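Local atomic coordinates of uncharacterized protein MJ0764 (Methanocaldococcus jannaschii, PDB entry 2B8M), a protein that is of unknown function but adopts the double-stranded beta-helix of the RmlC-like cupins, here with two copies of the chain in the assembly. Residues S45-L51 against I75-N81; E57-E63 against V82-N88. All blocks are in the same frame, centred on the assembly; numbering follows the deposited sequence.

Contact 1. Residues S45-L51 against I75-N81. With SO4 (sulfate ion), chain B.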
loop_
_atom_site.group_PDB
_atom_site.type_symbol
_atom_site.label_atom_id
_atom_site.label_comp_id
_atom_site.label_asym_id
_atom_site.label_seq_id
_atom_site.Cartn_x
_atom_site.Cartn_y
_atom_site.Cartn_z
ATOM N N SER A 45 -13.853 -11.468 -1.826
ATOM C CA SER A 45 -13.289 -10.173 -2.172
ATOM C C SER A 45 -14.241 -9.442 -3.072
ATOM O O SER A 45 -14.788 -10.048 -3.989
ATOM C CB SER A 45 -11.967 -10.330 -2.908
ATOM O OG SER A 45 -12.112 -11.295 -3.931
ATOM N N ASN A 46 -14.455 -8.147 -2.827
ATOM C CA ASN A 46 -15.357 -7.361 -3.678
ATOM C C ASN A 46 -14.613 -6.441 -4.641
ATOM O O ASN A 46 -15.226 -5.618 -5.307
ATOM C CB ASN A 46 -16.384 -6.549 -2.868
ATOM C CG ASN A 46 -15.754 -5.505 -1.945
ATOM O OD1 ASN A 46 -14.523 -5.307 -1.895
ATOM N ND2 ASN A 46 -16.617 -4.818 -1.205
ATOM N N SER A 47 -13.306 -6.612 -4.714
ATOM C CA SER A 47 -12.537 -6.092 -5.821
ATOM C C SER A 47 -11.279 -6.893 -5.917
ATOM O O SER A 47 -11.095 -7.879 -5.203
ATOM C CB SER A 47 -12.230 -4.600 -5.635
ATOM O OG SER A 47 -11.704 -3.956 -6.820
ATOM N N TYR A 48 -10.360 -6.432 -6.768
ATOM C CA TYR A 48 -9.042 -7.017 -6.876
ATOM C C TYR A 48 -8.196 -6.498 -5.713
ATOM O O TYR A 48 -8.117 -5.283 -5.461
ATOM C CB TYR A 48 -8.410 -6.687 -8.237
ATOM C CG TYR A 48 -9.172 -7.267 -9.358
ATOM C CD1 TYR A 48 -8.918 -8.558 -9.803
ATOM C CD2 TYR A 48 -10.210 -6.549 -9.942
ATOM C CE1 TYR A 48 -9.669 -9.084 -10.847
ATOM C CE2 TYR A 48 -10.955 -7.072 -10.945
ATOM C CZ TYR A 48 -10.680 -8.353 -11.400
ATOM O OH TYR A 48 -11.464 -8.908 -12.421
ATOM N N VAL A 49 -7.570 -7.425 -4.989
ATOM C CA VAL A 49 -6.943 -7.126 -3.676
ATOM C C VAL A 49 -5.458 -7.379 -3.691
ATOM O O VAL A 49 -4.998 -8.392 -4.211
ATOM C CB VAL A 49 -7.567 -7.984 -2.552
ATOM C CG1 VAL A 49 -6.856 -7.784 -1.173
ATOM C CG2 VAL A 49 -9.052 -7.718 -2.452
ATOM N N HIS A 50 -4.725 -6.453 -3.087
ATOM C CA HIS A 50 -3.338 -6.662 -2.699
ATOM C C HIS A 50 -3.113 -6.345 -1.234
ATOM O O HIS A 50 -3.530 -5.298 -0.742
ATOM C CB HIS A 50 -2.357 -5.855 -3.553
ATOM C CG HIS A 50 -2.294 -6.287 -4.971
ATOM N ND1 HIS A 50 -3.202 -5.849 -5.910
ATOM C CD2 HIS A 50 -1.467 -7.152 -5.613
ATOM C CE1 HIS A 50 -2.903 -6.393 -7.082
ATOM N NE2 HIS A 50 -1.890 -7.220 -6.918
ATOM N N LEU A 51 -2.474 -7.293 -0.572
ATOM C CA LEU A 51 -2.227 -7.294 0.852
ATOM C C LEU A 51 -0.738 -7.005 1.006
ATOM O O LEU A 51 0.092 -7.790 0.588
ATOM C CB LEU A 51 -2.575 -8.683 1.453
ATOM C CG LEU A 51 -4.026 -9.101 1.218
ATOM C CD1 LEU A 51 -4.228 -10.523 1.719
ATOM C CD2 LEU A 51 -4.967 -8.129 1.889
ATOM N N ILE A 75 3.851 -9.006 -0.724
ATOM C CA ILE A 75 2.615 -8.441 -1.194
ATOM C C ILE A 75 1.890 -9.591 -1.836
ATOM O O ILE A 75 2.451 -10.275 -2.692
ATOM C CB ILE A 75 2.841 -7.330 -2.222
ATOM C CG1 ILE A 75 3.658 -6.208 -1.627
ATOM C CG2 ILE A 75 1.502 -6.866 -2.820
ATOM C CD1 ILE A 75 3.972 -5.127 -2.631
ATOM N N VAL A 76 0.669 -9.820 -1.380
ATOM C CA VAL A 76 -0.117 -10.950 -1.851
ATOM C C VAL A 76 -1.344 -10.453 -2.602
ATOM O O VAL A 76 -2.168 -9.707 -2.054
ATOM C CB VAL A 76 -0.552 -11.875 -0.697
ATOM C CG1 VAL A 76 -1.374 -13.075 -1.264
ATOM C CG2 VAL A 76 0.612 -12.352 0.127
ATOM N N TYR A 77 -1.478 -10.890 -3.851
ATOM C CA TYR A 77 -2.633 -10.599 -4.692
ATOM C C TYR A 77 -3.725 -11.625 -4.468
ATOM O O TYR A 77 -3.460 -12.829 -4.540
ATOM C CB TYR A 77 -2.241 -10.674 -6.158
ATOM C CG TYR A 77 -3.395 -10.681 -7.131
ATOM C CD1 TYR A 77 -4.284 -9.621 -7.201
ATOM C CD2 TYR A 77 -3.581 -11.756 -7.989
ATOM C CE1 TYR A 77 -5.320 -9.634 -8.134
ATOM C CE2 TYR A 77 -4.600 -11.777 -8.919
ATOM C CZ TYR A 77 -5.462 -10.716 -8.994
ATOM O OH TYR A 77 -6.485 -10.787 -9.916
ATOM N N VAL A 78 -4.941 -11.157 -4.221
ATOM C CA VAL A 78 -6.125 -12.042 -4.189
ATOM C C VAL A 78 -7.075 -11.505 -5.253
ATOM O O VAL A 78 -7.443 -10.351 -5.219
ATOM C CB VAL A 78 -6.877 -12.062 -2.833
ATOM C CG1 VAL A 78 -8.053 -13.023 -2.903
ATOM C CG2 VAL A 78 -5.944 -12.427 -1.706
ATOM N N PRO A 79 -7.466 -12.346 -6.203
ATOM C CA PRO A 79 -8.410 -11.893 -7.201
ATOM C C PRO A 79 -9.773 -11.509 -6.616
ATOM O O PRO A 79 -10.164 -11.968 -5.540
ATOM C CB PRO A 79 -8.529 -13.110 -8.148
ATOM C CG PRO A 79 -7.349 -13.968 -7.842
ATOM C CD PRO A 79 -7.021 -13.731 -6.428
ATOM N N PHE A 80 -10.498 -10.723 -7.399
ATOM C CA PHE A 80 -11.913 -10.456 -7.229
ATOM C C PHE A 80 -12.764 -11.736 -7.178
ATOM O O PHE A 80 -12.557 -12.688 -7.946
ATOM C CB PHE A 80 -12.332 -9.518 -8.367
ATOM C CG PHE A 80 -13.789 -9.272 -8.472
ATOM C CD1 PHE A 80 -14.484 -8.658 -7.442
ATOM C CD2 PHE A 80 -14.478 -9.654 -9.604
ATOM C CE1 PHE A 80 -15.833 -8.416 -7.550
ATOM C CE2 PHE A 80 -15.842 -9.418 -9.722
ATOM C CZ PHE A 80 -16.520 -8.792 -8.679
ATOM N N ASN A 81 -13.740 -11.712 -6.262
ATOM C CA ASN A 81 -14.737 -12.733 -6.099
ATOM C C ASN A 81 -14.173 -14.045 -5.626
ATOM O O ASN A 81 -14.595 -15.106 -6.087
ATOM C CB ASN A 81 -15.514 -12.929 -7.407
ATOM C CG ASN A 81 -16.875 -12.337 -7.344
ATOM O OD1 ASN A 81 -17.487 -12.278 -6.281
ATOM N ND2 ASN A 81 -17.382 -11.897 -8.496
HETATM S S SO4 B . -15.808 -2.408 1.369
HETATM O O1 SO4 B . -15.923 -1.775 0.053
HETATM O O2 SO4 B . -15.065 -1.527 2.275
HETATM O O3 SO4 B . -17.135 -2.662 1.930
HETATM O O4 SO4 B . -15.105 -3.678 1.245
HETATM O O HOH W 1 -17.687 -9.993 -4.661
#
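In one sheet of the cupin double-stranded beta-helix, Val49 and Leu51 form antiparallel hydrogen-bonded pairs with Val78 and Val76. Their side chains turn into the core, where Val49 CB meets Val78 CB at 4.1 Å. His50 and Tyr77, a non-hydrogen-bonded pair, lie on the other side of the sheet. There the edge atom CD1 of Tyr77 sits over a face of the imidazole, 3.4 Å from His50 NE2, with the planes inclined at 32°.

Beyond the strands, Tyr48 carries the contact. Its CG is anti to the carbonyl carbon (chi1 -63°), which brings the phenol beneath Phe80: Phe80 CB makes a CH-pi contact 3.6 Å from the centroid of the Tyr48 ring, almost on its normal. At the edge, Tyr77 OH comes within 3.3 Å of Tyr48 CD1, the two tyrosines running side by side. Tyr48 also stacks on His26 of the second subunit. A serine in its place would probably leave Phe80 CB and the Tyr77 hydroxyl facing a gap and His26 without its stacking partner.

Ser45 binds the turn: its OG donates to Pro79 O at 2.6 Å, in the carbonyl plane on a lone pair, and also bonds Val82 N. Asn81 N reaches Ser45 O at 3.0 Å from above the plane of the Ser45 carbonyl, and a water links that oxygen to Asn81 OD1. Asn46 ND2 donates at 3.1 Å to O4 of a sulfate, probably from the crystallisation liquor, while its OD1 accepts from Lys100. Backbone bonding thus fixes the strands, whereas a serine hydroxyl and the CH-pi packing of Phe80 on Tyr48 hold the segments together past the ladder's end.

Contact 2. Residues E57-E63 against V82-N88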
loop_
_atom_site.group_PDB
_atom_site.type_symbol
_atom_site.label_atom_id
_atom_site.label_comp_id
_atom_site.label_asym_id
_atom_site.label_seq_id
_atom_site.Cartn_x
_atom_site.Cartn_y
_atom_site.Cartn_z
ATOM N N GLU A 57 3.188 -12.322 10.516
ATOM C CA GLU A 57 2.894 -13.417 9.619
ATOM C C GLU A 57 1.393 -13.586 9.506
ATOM O O GLU A 57 0.685 -13.650 10.520
ATOM C CB GLU A 57 3.517 -14.697 10.165
ATOM C CG GLU A 57 3.298 -15.947 9.295
ATOM C CD GLU A 57 4.096 -17.135 9.807
ATOM O OE1 GLU A 57 5.212 -16.914 10.328
ATOM O OE2 GLU A 57 3.605 -18.275 9.711
HETATM N N MSE A 58 0.925 -13.658 8.257
HETATM C CA MSE A 58 -0.472 -13.820 7.949
HETATM C C MSE A 58 -0.721 -15.250 7.557
HETATM O O MSE A 58 0.064 -15.814 6.832
HETATM C CB MSE A 58 -0.830 -12.940 6.749
HETATM C CG MSE A 58 -2.225 -13.180 6.231
HETATM SE SE MSE A 58 -2.559 -12.141 4.620
HETATM C CE MSE A 58 -2.400 -10.286 5.447
ATOM N N THR A 59 -1.834 -15.810 8.020
ATOM C CA THR A 59 -2.321 -17.079 7.548
ATOM C C THR A 59 -3.548 -16.756 6.706
ATOM O O THR A 59 -4.561 -16.232 7.199
ATOM C CB THR A 59 -2.619 -18.018 8.733
ATOM O OG1 THR A 59 -1.418 -18.238 9.456
ATOM C CG2 THR A 59 -3.126 -19.357 8.261
ATOM N N LEU A 60 -3.435 -17.059 5.419
ATOM C CA LEU A 60 -4.430 -16.716 4.413
ATOM C C LEU A 60 -5.021 -17.996 3.827
ATOM O O LEU A 60 -4.322 -18.829 3.290
ATOM C CB LEU A 60 -3.745 -15.933 3.291
ATOM C CG LEU A 60 -4.678 -15.493 2.171
ATOM C CD1 LEU A 60 -5.687 -14.489 2.684
ATOM C CD2 LEU A 60 -3.870 -14.904 1.018
ATOM N N THR A 61 -6.318 -18.196 4.005
ATOM C CA THR A 61 -7.009 -19.321 3.426
ATOM C C THR A 61 -7.934 -18.807 2.340
ATOM O O THR A 61 -8.828 -17.999 2.603
ATOM C CB THR A 61 -7.805 -20.144 4.487
ATOM O OG1 THR A 61 -6.942 -20.442 5.606
ATOM C CG2 THR A 61 -8.252 -21.436 3.902
ATOM N N LEU A 62 -7.713 -19.302 1.120
ATOM C CA LEU A 62 -8.488 -18.937 -0.018
ATOM C C LEU A 62 -9.236 -20.153 -0.525
ATOM O O LEU A 62 -8.659 -21.247 -0.701
ATOM C CB LEU A 62 -7.620 -18.379 -1.143
ATOM C CG LEU A 62 -6.781 -17.148 -0.852
ATOM C CD1 LEU A 62 -6.103 -16.727 -2.142
ATOM C CD2 LEU A 62 -7.609 -16.008 -0.293
ATOM N N GLU A 63 -10.528 -19.972 -0.744
ATOM C CA GLU A 63 -11.380 -21.042 -1.255
ATOM C C GLU A 63 -11.117 -22.373 -0.570
ATOM O O GLU A 63 -11.217 -22.426 0.638
ATOM C CB GLU A 63 -11.290 -21.137 -2.781
ATOM C CG GLU A 63 -11.781 -19.941 -3.528
ATOM C CD GLU A 63 -13.298 -19.733 -3.492
ATOM O OE1 GLU A 63 -14.051 -20.692 -3.245
ATOM O OE2 GLU A 63 -13.763 -18.584 -3.733
ATOM N N VAL A 82 -13.264 -13.963 -4.674
ATOM C CA VAL A 82 -12.593 -15.115 -4.096
ATOM C C VAL A 82 -12.874 -15.139 -2.575
ATOM O O VAL A 82 -12.689 -14.112 -1.877
ATOM C CB VAL A 82 -11.055 -15.040 -4.353
ATOM C CG1 VAL A 82 -10.286 -16.086 -3.553
ATOM C CG2 VAL A 82 -10.733 -15.207 -5.823
ATOM N N LYS A 83 -13.261 -16.300 -2.061
ATOM C CA LYS A 83 -13.506 -16.477 -0.638
ATOM C C LYS A 83 -12.199 -16.494 0.107
ATOM O O LYS A 83 -11.298 -17.303 -0.224
ATOM C CB LYS A 83 -14.238 -17.771 -0.365
ATOM C CG LYS A 83 -14.656 -17.927 1.069
ATOM C CD LYS A 83 -15.768 -18.943 1.235
ATOM C CE LYS A 83 -15.448 -20.289 0.623
ATOM N NZ LYS A 83 -16.477 -21.300 0.891
HETATM N N MSE A 84 -12.081 -15.588 1.066
HETATM C CA MSE A 84 -10.854 -15.455 1.825
HETATM C C MSE A 84 -11.047 -15.309 3.319
HETATM O O MSE A 84 -12.081 -14.821 3.823
HETATM C CB MSE A 84 -10.052 -14.243 1.368
HETATM C CG MSE A 84 -10.830 -12.946 1.461
HETATM SE SE MSE A 84 -9.906 -11.444 0.598
HETATM C CE MSE A 84 -8.408 -11.422 1.691
ATOM N N LEU A 85 -10.034 -15.779 4.021
ATOM C CA LEU A 85 -9.917 -15.556 5.453
ATOM C C LEU A 85 -8.477 -15.199 5.814
ATOM O O LEU A 85 -7.538 -15.910 5.398
ATOM C CB LEU A 85 -10.267 -16.814 6.185
ATOM C CG LEU A 85 -10.110 -16.785 7.696
ATOM C CD1 LEU A 85 -11.031 -15.743 8.256
ATOM C CD2 LEU A 85 -10.316 -18.142 8.276
ATOM N N ILE A 86 -8.341 -14.105 6.570
ATOM C CA ILE A 86 -7.077 -13.653 7.099
ATOM C C ILE A 86 -7.052 -13.842 8.577
ATOM O O ILE A 86 -7.871 -13.268 9.301
ATOM C CB ILE A 86 -6.844 -12.156 6.790
ATOM C CG1 ILE A 86 -6.678 -11.938 5.277
ATOM C CG2 ILE A 86 -5.627 -11.603 7.495
ATOM C CD1 ILE A 86 -6.706 -10.459 4.896
ATOM N N GLN A 87 -6.058 -14.579 9.032
ATOM C CA GLN A 87 -5.831 -14.847 10.445
ATOM C C GLN A 87 -4.399 -14.522 10.840
ATOM O O GLN A 87 -3.483 -14.625 10.023
ATOM C CB GLN A 87 -6.067 -16.319 10.765
ATOM C CG GLN A 87 -7.416 -16.888 10.410
ATOM C CD GLN A 87 -7.408 -18.362 10.650
ATOM O OE1 GLN A 87 -7.973 -18.866 11.644
ATOM N NE2 GLN A 87 -6.742 -19.082 9.769
ATOM N N ASN A 88 -4.210 -14.062 12.084
ATOM C CA ASN A 88 -2.913 -14.081 12.696
ATOM C C ASN A 88 -2.811 -15.149 13.747
ATOM O O ASN A 88 -3.263 -14.998 14.885
ATOM C CB ASN A 88 -2.533 -12.727 13.291
ATOM C CG ASN A 88 -1.118 -12.718 13.881
ATOM O OD1 ASN A 88 -0.308 -13.620 13.631
ATOM N ND2 ASN A 88 -0.843 -11.739 14.705
HETATM O O HOH W 2 -6.662 -18.246 7.345
#
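Glu63 grips the backbone of Lys83 at both ends of the residue: its N donates to Lys83 O at 2.8 Å, and its carboxylate OE2 accepts from Lys83 N at 2.9 Å. That second bond is nearly straight at the hydrogen (175°), although the donor stands above the carboxylate plane. A bend at chi2 (-71°) curls the carboxylate back over the neighbouring strand. The ammonium group of Lys83 makes no contact with it, so the link runs to the main chain.

From there the antiparallel ladder continues through the hydrogen-bonded pairs Thr61–Leu85 and Thr59–Gln87. On the core side, Leu62 lies alongside the selenomethionine Met84, and Leu62 CD2 is pressed unusually close to Met84 CB, at 3.4 Å. Leu60 CD1 packs on Ile86 CG1 at 3.8 Å, and CG of Met58, also selenomethionine, touches Ile86 CG2 at 4.0 Å. The other face, which also carries Leu85, is largely polar: one water donates to Thr59 O, lies 2.8 Å from Thr61 OG1, and accepts from Gln87 NE2 at 2.6 Å, tying three residues of two strands together.

A second shell sets these groups in place. Leu51 and Phe96, from the facing sheet, lie against both Met58 and Ile86, while backbone bonds join Met58 to Tyr70 on one flank and Met84 to His43 on the other. At the Glu63 end, Glu63 and Val82 pack on Ile3 of the second subunit. This two-faced ladder therefore seals the core with aliphatic side chains and bridges its strands outside through one water, with a glutamate closing the ladder where regular pairing stops.

Following the chain, 45-51 leads along strand 49-55 directly into 57-63; after strand 68-71 it returns as 75-81, which runs straight on into 82-88. The segments therefore alternate: contact 1 closes a loop of 23 intervening residues, contact 2 one of 18, and the two loops cross rather than nest. Contact 1 belongs to the five-stranded sheet, whose edge strand 74-78 pairs antiparallel with a strand of the second subunit, so the sheet runs on across the interface; contact 2 belongs to the four-stranded sheet. The two sheets meet in the core, where Leu51 packs on Met58, Val76 on Leu60 and Val78 on Leu62, and a probable hydrogen bond from Ser45 N to Val82 O joins their ends.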